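Local coordinates for protein biliverdin reductase (Synechocystis sp., PDB 5B3T) that probably reduces biliverdin to bilirubin with NAD(P)H, binding NADP in a Rossmann-fold domain of the Gfo/Idh/MocA family, at residues Ala29-Gly34 and Leu286-Thr291; Ala93-Gly98 and Gln118-Glu123; Gly125-Val130 and Leu295-Thr300. All coordinates share one frame; numbering follows the deposited sequence.

Contact 1. Residues Ala29-Gly34 and Leu286-Thr291; sequences AEVFRG and LFRQDT. With PO4 (phosphate ion), chain E.
Thr-291 holds its methyl CG2 anti to its own backbone N, and Val-31 does the same with CG1, which brings these two methyls together at 3.7 Å as the two side chains pass one another pointing opposite ways. The other Val-31 methyl, CG2, rests on the root of Arg-288, 3.8 Å from its CB. Thr-291 CG2 also lies over one face of the Phe-32 ring in a CH-pi contact: it stands 3.9 Å from the centroid, 23° off the ring normal, and is displaced toward CE1, its nearest ring atom. The hydroxyl of Thr-291 is turned back into its own helix, where OG1 donates to Phe-287 O at 2.8 Å from above the carbonyl plane, while Thr-291 N reaches the same oxygen from the opposite face. A serine in its place would keep the hydroxyl but would probably leave a gap over the Phe-32 ring and beside Val-31 CG1.

On the exposed side Arg-288 runs on, extended from CG to NE, to a phosphate probably taken from the crystallisation liquor. Arg-288 NH1 donates to phosphate O3 at 2.9 Å and Arg-288 NH2 to O4 at 2.6 Å, both with N-H...O angles of 167°, and the phosphorus lies in the guanidinium plane at its edge. Arg-288 NE forms a salt bridge with Glu-292. The short helix axes approach to 9.6 Å and cross at -48°, packing helix 283-300 of the C-terminal part of the chain against helix 23-34, the helix that follows the first strand of the NADP-binding Rossmann fold.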
ATOM      1  N   ALA A  29      14.399   2.803   5.509  1.00 18.55           N
ATOM      2  CA  ALA A  29      15.635   3.491   5.865  1.00 20.53           C
ATOM      3  C   ALA A  29      16.394   2.740   6.951  1.00 21.02           C
ATOM      4  O   ALA A  29      17.626   2.656   6.911  1.00 21.51           O
ATOM      5  CB  ALA A  29      15.332   4.918   6.320  1.00 20.19           C
ATOM      6  N   GLU A  30      15.672   2.189   7.929  1.00 20.65           N
ATOM      7  CA  GLU A  30      16.329   1.462   9.011  1.00 22.31           C
ATOM      8  C   GLU A  30      17.115   0.268   8.482  1.00 22.86           C
ATOM      9  O   GLU A  30      18.251   0.027   8.907  1.00 23.37           O
ATOM     10  CB  GLU A  30      15.295   1.019  10.047  1.00 22.18           C
ATOM     11  CG  GLU A  30      14.700   2.164  10.859  1.00 22.15           C
ATOM     12  CD  GLU A  30      13.518   1.738  11.711  1.00 22.68           C
ATOM     13  OE1 GLU A  30      12.944   0.659  11.451  1.00 24.27           O
ATOM     14  OE2 GLU A  30      13.161   2.485  12.646  1.00 23.10           O
ATOM     15  N   VAL A  31      16.540  -0.480   7.539  1.00 21.61           N
ATOM     16  CA  VAL A  31      17.206  -1.679   7.039  1.00 22.44           C
ATOM     17  C   VAL A  31      18.299  -1.324   6.036  1.00 23.31           C
ATOM     18  O   VAL A  31      19.362  -1.954   6.017  1.00 24.40           O
ATOM     19  CB  VAL A  31      16.170  -2.648   6.440  1.00 22.50           C
ATOM     20  CG1 VAL A  31      16.858  -3.891   5.887  1.00 22.50           C
ATOM     21  CG2 VAL A  31      15.129  -3.030   7.488  1.00 22.09           C
ATOM     22  N   PHE A  32      18.058  -0.324   5.184  1.00 21.71           N
ATOM     23  CA  PHE A  32      19.073   0.084   4.216  1.00 23.75           C
ATOM     24  C   PHE A  32      20.351   0.537   4.907  1.00 25.10           C
ATOM     25  O   PHE A  32      21.458   0.233   4.444  1.00 25.23           O
ATOM     26  CB  PHE A  32      18.533   1.195   3.315  1.00 21.09           C
ATOM     27  CG  PHE A  32      17.693   0.699   2.181  1.00 21.60           C
ATOM     28  CD1 PHE A  32      18.119  -0.363   1.408  1.00 21.07           C
ATOM     29  CD2 PHE A  32      16.478   1.297   1.885  1.00 19.64           C
ATOM     30  CE1 PHE A  32      17.356  -0.826   0.359  1.00 20.60           C
ATOM     31  CE2 PHE A  32      15.709   0.836   0.835  1.00 19.57           C
ATOM     32  CZ  PHE A  32      16.148  -0.225   0.072  1.00 19.12           C
ATOM     33  N   ARG A  33      20.177   1.224   6.014  1.00 24.57           N
ATOM     34  CA  ARG A  33      21.286   1.682   6.810  1.00 27.96           C
ATOM     35  C   ARG A  33      22.027   0.535   7.490  1.00 27.73           C
ATOM     36  O   ARG A  33      23.208   0.465   7.456  1.00 25.94           O
ATOM     37  CB  ARG A  33      20.841   2.695   7.873  1.00 29.66           C
ATOM     38  CG  ARG A  33      21.977   3.315   8.655  1.00 34.25           C
ATOM     39  CD  ARG A  33      21.561   4.312   9.720  1.00 36.48           C
ATOM     40  NE  ARG A  33      20.415   3.874  10.511  1.00 40.07           N
ATOM     41  CZ  ARG A  33      19.887   4.547  11.535  1.00 40.90           C
ATOM     42  NH1 ARG A  33      20.453   5.690  11.940  1.00 38.85           N
ATOM     43  NH2 ARG A  33      18.825   4.060  12.166  1.00 38.47           N
ATOM     44  N   GLY A  34      21.277  -0.365   8.087  1.00 26.18           N
ATOM     45  CA  GLY A  34      21.845  -1.470   8.837  1.00 26.51           C
ATOM     46  C   GLY A  34      22.517  -2.498   7.952  1.00 26.60           C
ATOM     47  O   GLY A  34      23.503  -3.119   8.358  1.00 27.04           O
ATOM     48  N   LEU A 286       8.380  -7.814   8.189  1.00 16.98           N
ATOM     49  CA  LEU A 286       8.021  -8.010   6.788  1.00 17.17           C
ATOM     50  C   LEU A 286       8.726  -7.005   5.887  1.00 17.24           C
ATOM     51  O   LEU A 286       9.140  -7.348   4.773  1.00 17.21           O
ATOM     52  CB  LEU A 286       6.504  -7.920   6.613  1.00 17.82           C
ATOM     53  CG  LEU A 286       5.688  -9.043   7.256  1.00 19.11           C
ATOM     54  CD1 LEU A 286       4.220  -8.656   7.344  1.00 18.08           C
ATOM     55  CD2 LEU A 286       5.858 -10.341   6.477  1.00 18.90           C
ATOM     56  N   PHE A 287       8.865  -5.755   6.343  1.00 17.29           N
ATOM     57  CA  PHE A 287       9.626  -4.776   5.572  1.00 17.96           C
ATOM     58  C   PHE A 287      11.088  -5.184   5.457  1.00 17.78           C
ATOM     59  O   PHE A 287      11.704  -5.012   4.398  1.00 16.53           O
ATOM     60  CB  PHE A 287       9.516  -3.388   6.208  1.00 15.20           C
ATOM     61  CG  PHE A 287       8.408  -2.544   5.643  1.00 16.62           C
ATOM     62  CD1 PHE A 287       8.451  -2.117   4.326  1.00 15.72           C
ATOM     63  CD2 PHE A 287       7.334  -2.166   6.431  1.00 16.84           C
ATOM     64  CE1 PHE A 287       7.435  -1.338   3.799  1.00 17.02           C
ATOM     65  CE2 PHE A 287       6.312  -1.384   5.911  1.00 17.22           C
ATOM     66  CZ  PHE A 287       6.363  -0.970   4.594  1.00 16.46           C
ATOM     67  N   ARG A 288      11.661  -5.722   6.536  1.00 16.49           N
ATOM     68  CA  ARG A 288      13.066  -6.112   6.504  1.00 19.40           C
ATOM     69  C   ARG A 288      13.298  -7.260   5.529  1.00 20.37           C
ATOM     70  O   ARG A 288      14.234  -7.221   4.722  1.00 19.54           O
ATOM     71  CB  ARG A 288      13.548  -6.491   7.903  1.00 21.21           C
ATOM     72  CG  ARG A 288      15.003  -6.945   7.918  1.00 24.67           C
ATOM     73  CD  ARG A 288      15.525  -7.175   9.322  1.00 28.15           C
ATOM     74  NE  ARG A 288      16.929  -7.571   9.303  1.00 29.86           N
ATOM     75  CZ  ARG A 288      17.756  -7.455  10.338  1.00 34.72           C
ATOM     76  NH1 ARG A 288      17.320  -6.949  11.484  1.00 34.52           N
ATOM     77  NH2 ARG A 288      19.019  -7.841  10.225  1.00 37.16           N
ATOM     78  N   GLN A 289      12.455  -8.295   5.591  1.00 18.22           N
ATOM     79  CA  GLN A 289      12.599  -9.415   4.663  1.00 20.90           C
ATOM     80  C   GLN A 289      12.465  -8.952   3.217  1.00 19.74           C
ATOM     81  O   GLN A 289      13.213  -9.403   2.342  1.00 20.85           O
ATOM     82  CB  GLN A 289      11.566 -10.499   4.974  1.00 21.27           C
ATOM     83  CG  GLN A 289      11.710 -11.123   6.356  1.00 23.95           C
ATOM     84  CD  GLN A 289      13.148 -11.484   6.686  1.00 31.98           C
ATOM     85  OE1 GLN A 289      13.709 -11.006   7.673  1.00 36.06           O
ATOM     86  NE2 GLN A 289      13.751 -12.330   5.859  1.00 30.95           N
ATOM     87  N   ASP A 290      11.521  -8.048   2.947  1.00 17.97           N
ATOM     88  CA  ASP A 290      11.353  -7.554   1.585  1.00 17.81           C
ATOM     89  C   ASP A 290      12.548  -6.716   1.150  1.00 18.57           C
ATOM     90  O   ASP A 290      13.032  -6.857   0.021  1.00 16.75           O
ATOM     91  CB  ASP A 290      10.064  -6.748   1.468  1.00 18.67           C
ATOM     92  CG  ASP A 290       9.736  -6.389   0.033  1.00 20.63           C
ATOM     93  OD1 ASP A 290       9.208  -7.260  -0.690  1.00 21.15           O
ATOM     94  OD2 ASP A 290      10.015  -5.242  -0.373  1.00 20.29           O
ATOM     95  N   THR A 291      13.037  -5.841   2.031  1.00 17.79           N
ATOM     96  CA  THR A 291      14.210  -5.039   1.699  1.00 18.64           C
ATOM     97  C   THR A 291      15.421  -5.925   1.438  1.00 19.28           C
ATOM     98  O   THR A 291      16.180  -5.689   0.492  1.00 18.13           O
ATOM     99  CB  THR A 291      14.513  -4.047   2.822  1.00 17.77           C
ATOM    100  OG1 THR A 291      13.370  -3.216   3.048  1.00 16.53           O
ATOM    101  CG2 THR A 291      15.701  -3.167   2.449  1.00 19.60           C
TER
HETATM  102  P   PO4 E 403      20.769  -6.893  13.368  1.00 55.13           P
HETATM  103  O1  PO4 E 403      21.063  -7.899  14.455  1.00 48.66           O
HETATM  104  O2  PO4 E 403      21.728  -5.732  13.482  1.00 54.44           O
HETATM  105  O3  PO4 E 403      19.353  -6.390  13.515  1.00 47.66           O
HETATM  106  O4  PO4 E 403      20.932  -7.552  12.019  1.00 51.72           O

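Contact 2. Residues Ala93-Gly98 and Gln118-Glu123; sequences AALQAG and QQLARE
Leu-95 and Leu-120 supply the closest apolar contact: Leu-95 CB lies 3.6 Å from Leu-120 CD2. Beyond that point the Leu-95 isobutyl group straddles the small Ala-121, with CD1 and CD2 each 3.9 Å from Ala-121 CB. The alanine methyl thus faces both branches of the leucine, and the backbones come near here, Leu-95 CA and Ala-121 CA being 6.2 Å apart. These are two helices on the same side of the Rossmann sheet, helix 87-96 leading into strand 100-104 and helix 111-124 following it; Val-101 of that strand also touches Leu-95.

A mixed polar and apolar contact borders this patch. Gln-96 bends at chi2 (-75°), which carries its amide across Leu-120 at about a right angle, and NE2 ends 3.7 Å from Leu-120 CD1. Both Leu-120 methyls lie against the amide end, and Leu-120 CD2 also touches the methylene Gln-96 CG at 3.9 Å. Gln-96 is exposed, whereas Leu-95 and Ala-121 are buried.

No hydrogen bond joins the two segments. A Schellman motif ends helix 87-96: Gly-98, at positive phi (74°), donates its N to Leu-95 O at 2.9 Å, and Lys-99 N returns to Ala-94 O. Just beyond the segments Lys-124 NZ, at the end of helix 111-124, reaches across to hydrogen-bond the same Leu-95 O.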
ATOM      1  N   ALA A  93       9.604   8.939 -13.728  1.00 16.67           N
ATOM      2  CA  ALA A  93      10.780   9.799 -13.800  1.00 18.11           C
ATOM      3  C   ALA A  93      12.027   9.065 -13.327  1.00 18.83           C
ATOM      4  O   ALA A  93      13.098   9.189 -13.933  1.00 17.62           O
ATOM      5  CB  ALA A  93      10.556  11.067 -12.976  1.00 19.30           C
ATOM      6  N   ALA A  94      11.905   8.288 -12.246  1.00 18.39           N
ATOM      7  CA  ALA A  94      13.053   7.551 -11.727  1.00 18.14           C
ATOM      8  C   ALA A  94      13.525   6.490 -12.713  1.00 18.19           C
ATOM      9  O   ALA A  94      14.733   6.303 -12.899  1.00 18.24           O
ATOM     10  CB  ALA A  94      12.702   6.914 -10.383  1.00 17.17           C
ATOM     11  N   LEU A  95      12.589   5.779 -13.349  1.00 16.83           N
ATOM     12  CA  LEU A  95      12.973   4.783 -14.345  1.00 19.79           C
ATOM     13  C   LEU A  95      13.635   5.437 -15.550  1.00 20.13           C
ATOM     14  O   LEU A  95      14.621   4.917 -16.085  1.00 19.53           O
ATOM     15  CB  LEU A  95      11.753   3.974 -14.783  1.00 18.72           C
ATOM     16  CG  LEU A  95      11.175   2.992 -13.763  1.00 18.37           C
ATOM     17  CD1 LEU A  95       9.851   2.420 -14.254  1.00 16.45           C
ATOM     18  CD2 LEU A  95      12.173   1.881 -13.479  1.00 17.37           C
ATOM     19  N   GLN A  96      13.107   6.581 -15.987  1.00 21.07           N
ATOM     20  CA  GLN A  96      13.706   7.287 -17.113  1.00 23.59           C
ATOM     21  C   GLN A  96      15.122   7.753 -16.797  1.00 23.73           C
ATOM     22  O   GLN A  96      15.964   7.832 -17.699  1.00 25.02           O
ATOM     23  CB  GLN A  96      12.820   8.466 -17.507  1.00 24.61           C
ATOM     24  CG  GLN A  96      11.505   8.062 -18.166  1.00 27.33           C
ATOM     25  CD  GLN A  96      11.683   7.590 -19.601  1.00 32.36           C
ATOM     26  OE1 GLN A  96      12.805   7.444 -20.089  1.00 33.07           O
ATOM     27  NE2 GLN A  96      10.570   7.400 -20.298  1.00 35.58           N
ATOM     28  N   ALA A  97      15.404   8.054 -15.532  1.00 20.48           N
ATOM     29  CA  ALA A  97      16.746   8.424 -15.101  1.00 22.36           C
ATOM     30  C   ALA A  97      17.633   7.214 -14.830  1.00 22.06           C
ATOM     31  O   ALA A  97      18.746   7.382 -14.318  1.00 22.98           O
ATOM     32  CB  ALA A  97      16.672   9.306 -13.852  1.00 22.00           C
ATOM     33  N   GLY A  98      17.169   6.009 -15.153  1.00 21.23           N
ATOM     34  CA  GLY A  98      17.980   4.820 -14.977  1.00 19.62           C
ATOM     35  C   GLY A  98      18.131   4.362 -13.545  1.00 21.03           C
ATOM     36  O   GLY A  98      19.181   3.821 -13.184  1.00 22.29           O
ATOM     37  N   GLN A 118       5.551  -0.805 -16.055  1.00 17.69           N
ATOM     38  CA  GLN A 118       6.100  -2.153 -16.155  1.00 20.90           C
ATOM     39  C   GLN A 118       6.919  -2.314 -17.432  1.00 21.33           C
ATOM     40  O   GLN A 118       8.033  -2.849 -17.408  1.00 23.61           O
ATOM     41  CB  GLN A 118       4.962  -3.172 -16.105  1.00 20.30           C
ATOM     42  CG  GLN A 118       5.380  -4.615 -16.303  1.00 23.78           C
ATOM     43  CD  GLN A 118       4.186  -5.530 -16.491  1.00 24.67           C
ATOM     44  OE1 GLN A 118       3.241  -5.194 -17.208  1.00 22.23           O
ATOM     45  NE2 GLN A 118       4.216  -6.688 -15.844  1.00 24.69           N
ATOM     46  N   GLN A 119       6.377  -1.849 -18.559  1.00 23.16           N
ATOM     47  CA  GLN A 119       7.100  -1.925 -19.825  1.00 24.98           C
ATOM     48  C   GLN A 119       8.365  -1.076 -19.793  1.00 25.14           C
ATOM     49  O   GLN A 119       9.418  -1.497 -20.284  1.00 24.24           O
ATOM     50  CB  GLN A 119       6.186  -1.488 -20.970  1.00 24.93           C
ATOM     51  CG  GLN A 119       6.831  -1.522 -22.349  1.00 30.79           C
ATOM     52  CD  GLN A 119       7.393  -2.883 -22.704  1.00 32.89           C
ATOM     53  OE1 GLN A 119       8.550  -3.005 -23.104  1.00 38.64           O
ATOM     54  NE2 GLN A 119       6.573  -3.917 -22.561  1.00 34.03           N
ATOM     55  N   LEU A 120       8.280   0.126 -19.214  1.00 23.50           N
ATOM     56  CA  LEU A 120       9.436   1.015 -19.169  1.00 22.61           C
ATOM     57  C   LEU A 120      10.570   0.413 -18.348  1.00 23.65           C
ATOM     58  O   LEU A 120      11.741   0.493 -18.739  1.00 25.03           O
ATOM     59  CB  LEU A 120       9.026   2.376 -18.605  1.00 21.74           C
ATOM     60  CG  LEU A 120      10.157   3.378 -18.362  1.00 22.48           C
ATOM     61  CD1 LEU A 120      10.850   3.742 -19.667  1.00 24.65           C
ATOM     62  CD2 LEU A 120       9.636   4.622 -17.660  1.00 21.78           C
ATOM     63  N   ALA A 121      10.243  -0.194 -17.207  1.00 21.26           N
ATOM     64  CA  ALA A 121      11.274  -0.821 -16.387  1.00 23.05           C
ATOM     65  C   ALA A 121      11.935  -1.978 -17.126  1.00 25.04           C
ATOM     66  O   ALA A 121      13.155  -2.163 -17.036  1.00 24.57           O
ATOM     67  CB  ALA A 121      10.679  -1.296 -15.063  1.00 21.66           C
ATOM     68  N   ARG A 122      11.146  -2.765 -17.863  1.00 24.35           N
ATOM     69  CA  ARG A 122      11.719  -3.822 -18.691  1.00 26.99           C
ATOM     70  C   ARG A 122      12.649  -3.238 -19.746  1.00 27.42           C
ATOM     71  O   ARG A 122      13.781  -3.702 -19.919  1.00 26.50           O
ATOM     72  CB  ARG A 122      10.613  -4.636 -19.364  1.00 28.35           C
ATOM     73  CG  ARG A 122       9.746  -5.474 -18.438  1.00 29.88           C
ATOM     74  CD  ARG A 122       9.146  -6.640 -19.214  1.00 35.00           C
ATOM     75  NE  ARG A 122       7.844  -7.065 -18.707  1.00 38.59           N
ATOM     76  CZ  ARG A 122       6.685  -6.712 -19.254  1.00 39.27           C
ATOM     77  NH1 ARG A 122       6.667  -5.921 -20.319  1.00 37.17           N
ATOM     78  NH2 ARG A 122       5.543  -7.146 -18.738  1.00 34.23           N
ATOM     79  N   GLU A 123      12.180  -2.212 -20.462  1.00 27.31           N
ATOM     80  CA  GLU A 123      12.974  -1.630 -21.539  1.00 28.49           C
ATOM     81  C   GLU A 123      14.279  -1.038 -21.023  1.00 27.99           C
ATOM     82  O   GLU A 123      15.291  -1.062 -21.731  1.00 28.34           O
ATOM     83  CB  GLU A 123      12.154  -0.570 -22.277  1.00 29.30           C
ATOM     84  CG  GLU A 123      11.202  -1.155 -23.313  1.00 35.26           C
ATOM     85  CD  GLU A 123      10.140  -0.172 -23.770  1.00 37.97           C
ATOM     86  OE1 GLU A 123      10.109   0.963 -23.249  1.00 37.59           O
ATOM     87  OE2 GLU A 123       9.334  -0.535 -24.654  1.00 38.84           O
TER

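Contact 3. Residues Gly125-Val130 and Leu295-Thr300; sequences GKLLHV and LDYLTT
Leu-127 is the single residue of 125-130 that carries this contact, and its two methyls go to different partners on helix 283-300. CG stands anti to the backbone N (chi1 175°), extending the branches toward the helix. Leu-127 CD2 meets Leu-298 CD2 at 4.2 Å, the two side chains crossing at about a right angle, while Leu-127 CD1 lies 4.0 Å from Tyr-297 CE2. Leu-127 CB adds to the second meeting at 4.1 Å from the same CE2. The methyl approaches the tyrosine ring obliquely, alongside its CD2-CE2 bond.

The denser part is centred on the buried Leu-127, which Val-294 and Leu-304 also touch, whereas the rim lies at the partly exposed Tyr-297, although its approach to Leu-127 is no longer than that of Leu-298. Even so, the fit between the two segments is modest: they bury 124 Å² together, no hydrogen bond joins them, and their nearest CA atoms, those of Leu-127 and Leu-298, are 8.3 Å apart. In the last turn of the helix, away from Leu-127, Thr-299 OG1 donates to Leu-295 O at 2.7 Å, and the exposed Thr-300 uses OG1 for Asp-296 O at 2.9 Å; in the first case the backbone N of Thr-299 reaches the shared oxygen from the opposite face.

Strand 128-131 is the last in order of the parallel Rossmann sheet. Backbone bonds from Leu-127 and His-129 join it to strand 100-104, helix 111-124 packs on Leu-128 through Leu-117 and Ala-121, and helix 283-300 packs on Leu-127 and His-129.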
ATOM      1  N   GLY A 125      15.742  -2.229 -18.264  1.00 24.47           N
ATOM      2  CA  GLY A 125      16.425  -3.251 -17.487  1.00 24.46           C
ATOM      3  C   GLY A 125      16.612  -2.872 -16.035  1.00 25.31           C
ATOM      4  O   GLY A 125      17.675  -3.133 -15.456  1.00 25.14           O
ATOM      5  N   LYS A 126      15.601  -2.250 -15.432  1.00 22.28           N
ATOM      6  CA  LYS A 126      15.663  -1.804 -14.050  1.00 23.47           C
ATOM      7  C   LYS A 126      14.543  -2.449 -13.246  1.00 21.57           C
ATOM      8  O   LYS A 126      13.490  -2.800 -13.784  1.00 22.24           O
ATOM      9  CB  LYS A 126      15.555  -0.276 -13.951  1.00 23.06           C
ATOM     10  CG  LYS A 126      16.721   0.475 -14.569  1.00 22.92           C
ATOM     11  CD  LYS A 126      17.965   0.390 -13.698  1.00 21.29           C
ATOM     12  CE  LYS A 126      19.201   0.828 -14.470  1.00 22.67           C
ATOM     13  NZ  LYS A 126      20.387   1.000 -13.588  1.00 22.76           N
ATOM     14  N   LEU A 127      14.786  -2.594 -11.946  1.00 19.41           N
ATOM     15  CA  LEU A 127      13.794  -3.169 -11.051  1.00 19.91           C
ATOM     16  C   LEU A 127      12.606  -2.231 -10.880  1.00 18.46           C
ATOM     17  O   LEU A 127      12.768  -1.020 -10.700  1.00 17.87           O
ATOM     18  CB  LEU A 127      14.424  -3.463  -9.689  1.00 19.79           C
ATOM     19  CG  LEU A 127      13.508  -3.971  -8.573  1.00 20.07           C
ATOM     20  CD1 LEU A 127      12.935  -5.338  -8.924  1.00 18.89           C
ATOM     21  CD2 LEU A 127      14.245  -4.011  -7.236  1.00 17.81           C
ATOM     22  N   LEU A 128      11.404  -2.799 -10.947  1.00 18.15           N
ATOM     23  CA  LEU A 128      10.181  -2.121 -10.528  1.00 19.05           C
ATOM     24  C   LEU A 128       9.465  -3.066  -9.576  1.00 18.84           C
ATOM     25  O   LEU A 128       8.867  -4.056 -10.011  1.00 19.08           O
ATOM     26  CB  LEU A 128       9.289  -1.752 -11.714  1.00 16.69           C
ATOM     27  CG  LEU A 128       7.941  -1.127 -11.340  1.00 18.45           C
ATOM     28  CD1 LEU A 128       8.136   0.205 -10.629  1.00 15.70           C
ATOM     29  CD2 LEU A 128       7.067  -0.951 -12.569  1.00 20.47           C
ATOM     30  N   HIS A 129       9.541  -2.770  -8.282  1.00 17.50           N
ATOM     31  CA  HIS A 129       9.061  -3.657  -7.234  1.00 17.31           C
ATOM     32  C   HIS A 129       8.073  -2.906  -6.355  1.00 18.32           C
ATOM     33  O   HIS A 129       8.364  -1.796  -5.897  1.00 16.16           O
ATOM     34  CB  HIS A 129      10.235  -4.184  -6.404  1.00 16.56           C
ATOM     35  CG  HIS A 129       9.829  -5.032  -5.240  1.00 18.83           C
ATOM     36  ND1 HIS A 129       9.195  -6.246  -5.386  1.00 19.47           N
ATOM     37  CD2 HIS A 129       9.983  -4.845  -3.907  1.00 18.55           C
ATOM     38  CE1 HIS A 129       8.969  -6.767  -4.193  1.00 20.96           C
ATOM     39  NE2 HIS A 129       9.439  -5.937  -3.279  1.00 20.70           N
ATOM     40  N   VAL A 130       6.907  -3.507  -6.127  1.00 16.64           N
ATOM     41  CA  VAL A 130       5.849  -2.896  -5.334  1.00 17.03           C
ATOM     42  C   VAL A 130       5.389  -3.895  -4.283  1.00 18.41           C
ATOM     43  O   VAL A 130       5.124  -5.061  -4.600  1.00 18.71           O
ATOM     44  CB  VAL A 130       4.654  -2.458  -6.204  1.00 17.30           C
ATOM     45  CG1 VAL A 130       3.573  -1.812  -5.341  1.00 15.13           C
ATOM     46  CG2 VAL A 130       5.106  -1.511  -7.301  1.00 17.09           C
ATOM     47  N   LEU A 295      17.699  -6.296  -1.948  1.00 19.01           N
ATOM     48  CA  LEU A 295      19.155  -6.249  -1.966  1.00 22.28           C
ATOM     49  C   LEU A 295      19.736  -7.512  -2.587  1.00 22.39           C
ATOM     50  O   LEU A 295      20.696  -7.449  -3.362  1.00 20.87           O
ATOM     51  CB  LEU A 295      19.682  -6.048  -0.543  1.00 20.49           C
ATOM     52  CG  LEU A 295      19.399  -4.643  -0.006  1.00 20.69           C
ATOM     53  CD1 LEU A 295      19.841  -4.492   1.437  1.00 22.03           C
ATOM     54  CD2 LEU A 295      20.081  -3.605  -0.886  1.00 22.32           C
ATOM     55  N   ASP A 296      19.150  -8.669  -2.270  1.00 22.60           N
ATOM     56  CA  ASP A 296      19.583  -9.923  -2.879  1.00 24.49           C
ATOM     57  C   ASP A 296      19.495  -9.850  -4.396  1.00 24.11           C
ATOM     58  O   ASP A 296      20.457 -10.169  -5.104  1.00 23.29           O
ATOM     59  CB  ASP A 296      18.738 -11.088  -2.349  1.00 24.59           C
ATOM     60  CG  ASP A 296      19.497 -11.974  -1.367  1.00 29.83           C
ATOM     61  OD1 ASP A 296      19.770 -11.534  -0.224  1.00 30.89           O
ATOM     62  OD2 ASP A 296      19.794 -13.138  -1.728  1.00 41.21           O
ATOM     63  N   TYR A 297      18.347  -9.415  -4.912  1.00 21.50           N
ATOM     64  CA  TYR A 297      18.169  -9.334  -6.359  1.00 21.78           C
ATOM     65  C   TYR A 297      19.197  -8.405  -6.993  1.00 23.35           C
ATOM     66  O   TYR A 297      19.799  -8.737  -8.019  1.00 22.71           O
ATOM     67  CB  TYR A 297      16.749  -8.870  -6.710  1.00 21.39           C
ATOM     68  CG  TYR A 297      16.594  -8.597  -8.180  1.00 22.44           C
ATOM     69  CD1 TYR A 297      16.521  -9.646  -9.088  1.00 23.80           C
ATOM     70  CD2 TYR A 297      16.549  -7.294  -8.666  1.00 23.61           C
ATOM     71  CE1 TYR A 297      16.391  -9.405 -10.435  1.00 24.93           C
ATOM     72  CE2 TYR A 297      16.420  -7.049 -10.010  1.00 25.16           C
ATOM     73  CZ  TYR A 297      16.341  -8.107 -10.889  1.00 25.85           C
ATOM     74  OH  TYR A 297      16.211  -7.867 -12.231  1.00 28.96           O
ATOM     75  N   LEU A 298      19.415  -7.237  -6.391  1.00 21.57           N
ATOM     76  CA  LEU A 298      20.295  -6.245  -7.006  1.00 22.56           C
ATOM     77  C   LEU A 298      21.761  -6.663  -6.975  1.00 23.40           C
ATOM     78  O   LEU A 298      22.528  -6.280  -7.866  1.00 24.37           O
ATOM     79  CB  LEU A 298      20.113  -4.885  -6.325  1.00 21.19           C
ATOM     80  CG  LEU A 298      18.718  -4.276  -6.453  1.00 20.70           C
ATOM     81  CD1 LEU A 298      18.602  -2.985  -5.656  1.00 20.33           C
ATOM     82  CD2 LEU A 298      18.372  -4.039  -7.916  1.00 19.36           C
ATOM     83  N   THR A 299      22.170  -7.441  -5.978  1.00 22.29           N
ATOM     84  CA  THR A 299      23.575  -7.798  -5.823  1.00 22.85           C
ATOM     85  C   THR A 299      23.926  -9.173  -6.379  1.00 25.45           C
ATOM     86  O   THR A 299      25.070  -9.379  -6.804  1.00 23.98           O
ATOM     87  CB  THR A 299      23.992  -7.742  -4.345  1.00 22.72           C
ATOM     88  OG1 THR A 299      23.159  -8.612  -3.574  1.00 25.72           O
ATOM     89  CG2 THR A 299      23.869  -6.320  -3.816  1.00 24.62           C
ATOM     90  N   THR A 300      22.989 -10.122  -6.388  1.00 24.39           N
ATOM     91  CA  THR A 300      23.261 -11.451  -6.919  1.00 23.74           C
ATOM     92  C   THR A 300      22.316 -11.870  -8.035  1.00 25.79           C
ATOM     93  O   THR A 300      22.514 -12.944  -8.615  1.00 25.90           O
ATOM     94  CB  THR A 300      23.200 -12.510  -5.805  1.00 26.26           C
ATOM     95  OG1 THR A 300      21.835 -12.736  -5.433  1.00 24.06           O
ATOM     96  CG2 THR A 300      23.991 -12.057  -4.588  1.00 25.44           C
TER

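Overall arrangement
From the N terminus, helix 23-34 opens contact 1, which closes only at 286-291, after the rest of the Rossmann fold and the mixed sheet. Contact 2 lies within that span and closes a short loop around strand 100-104, staying inside the Rossmann domain. Contact 3 starts at 125-130 and closes at 295-300, beyond the end of contact 1, so these two long loops cross. Together they hold helix 283-300, from the C-terminal part of the chain, against helix 23-34 and the 125-130 edge of that domain; Asp-290 OD1 meets His-129 NE2 at 2.9 Å between them. Contacts 2 and 3 follow in series and touch, Lys-126 N lying 2.9 Å from Ala-121 O, a probable hydrogen bond.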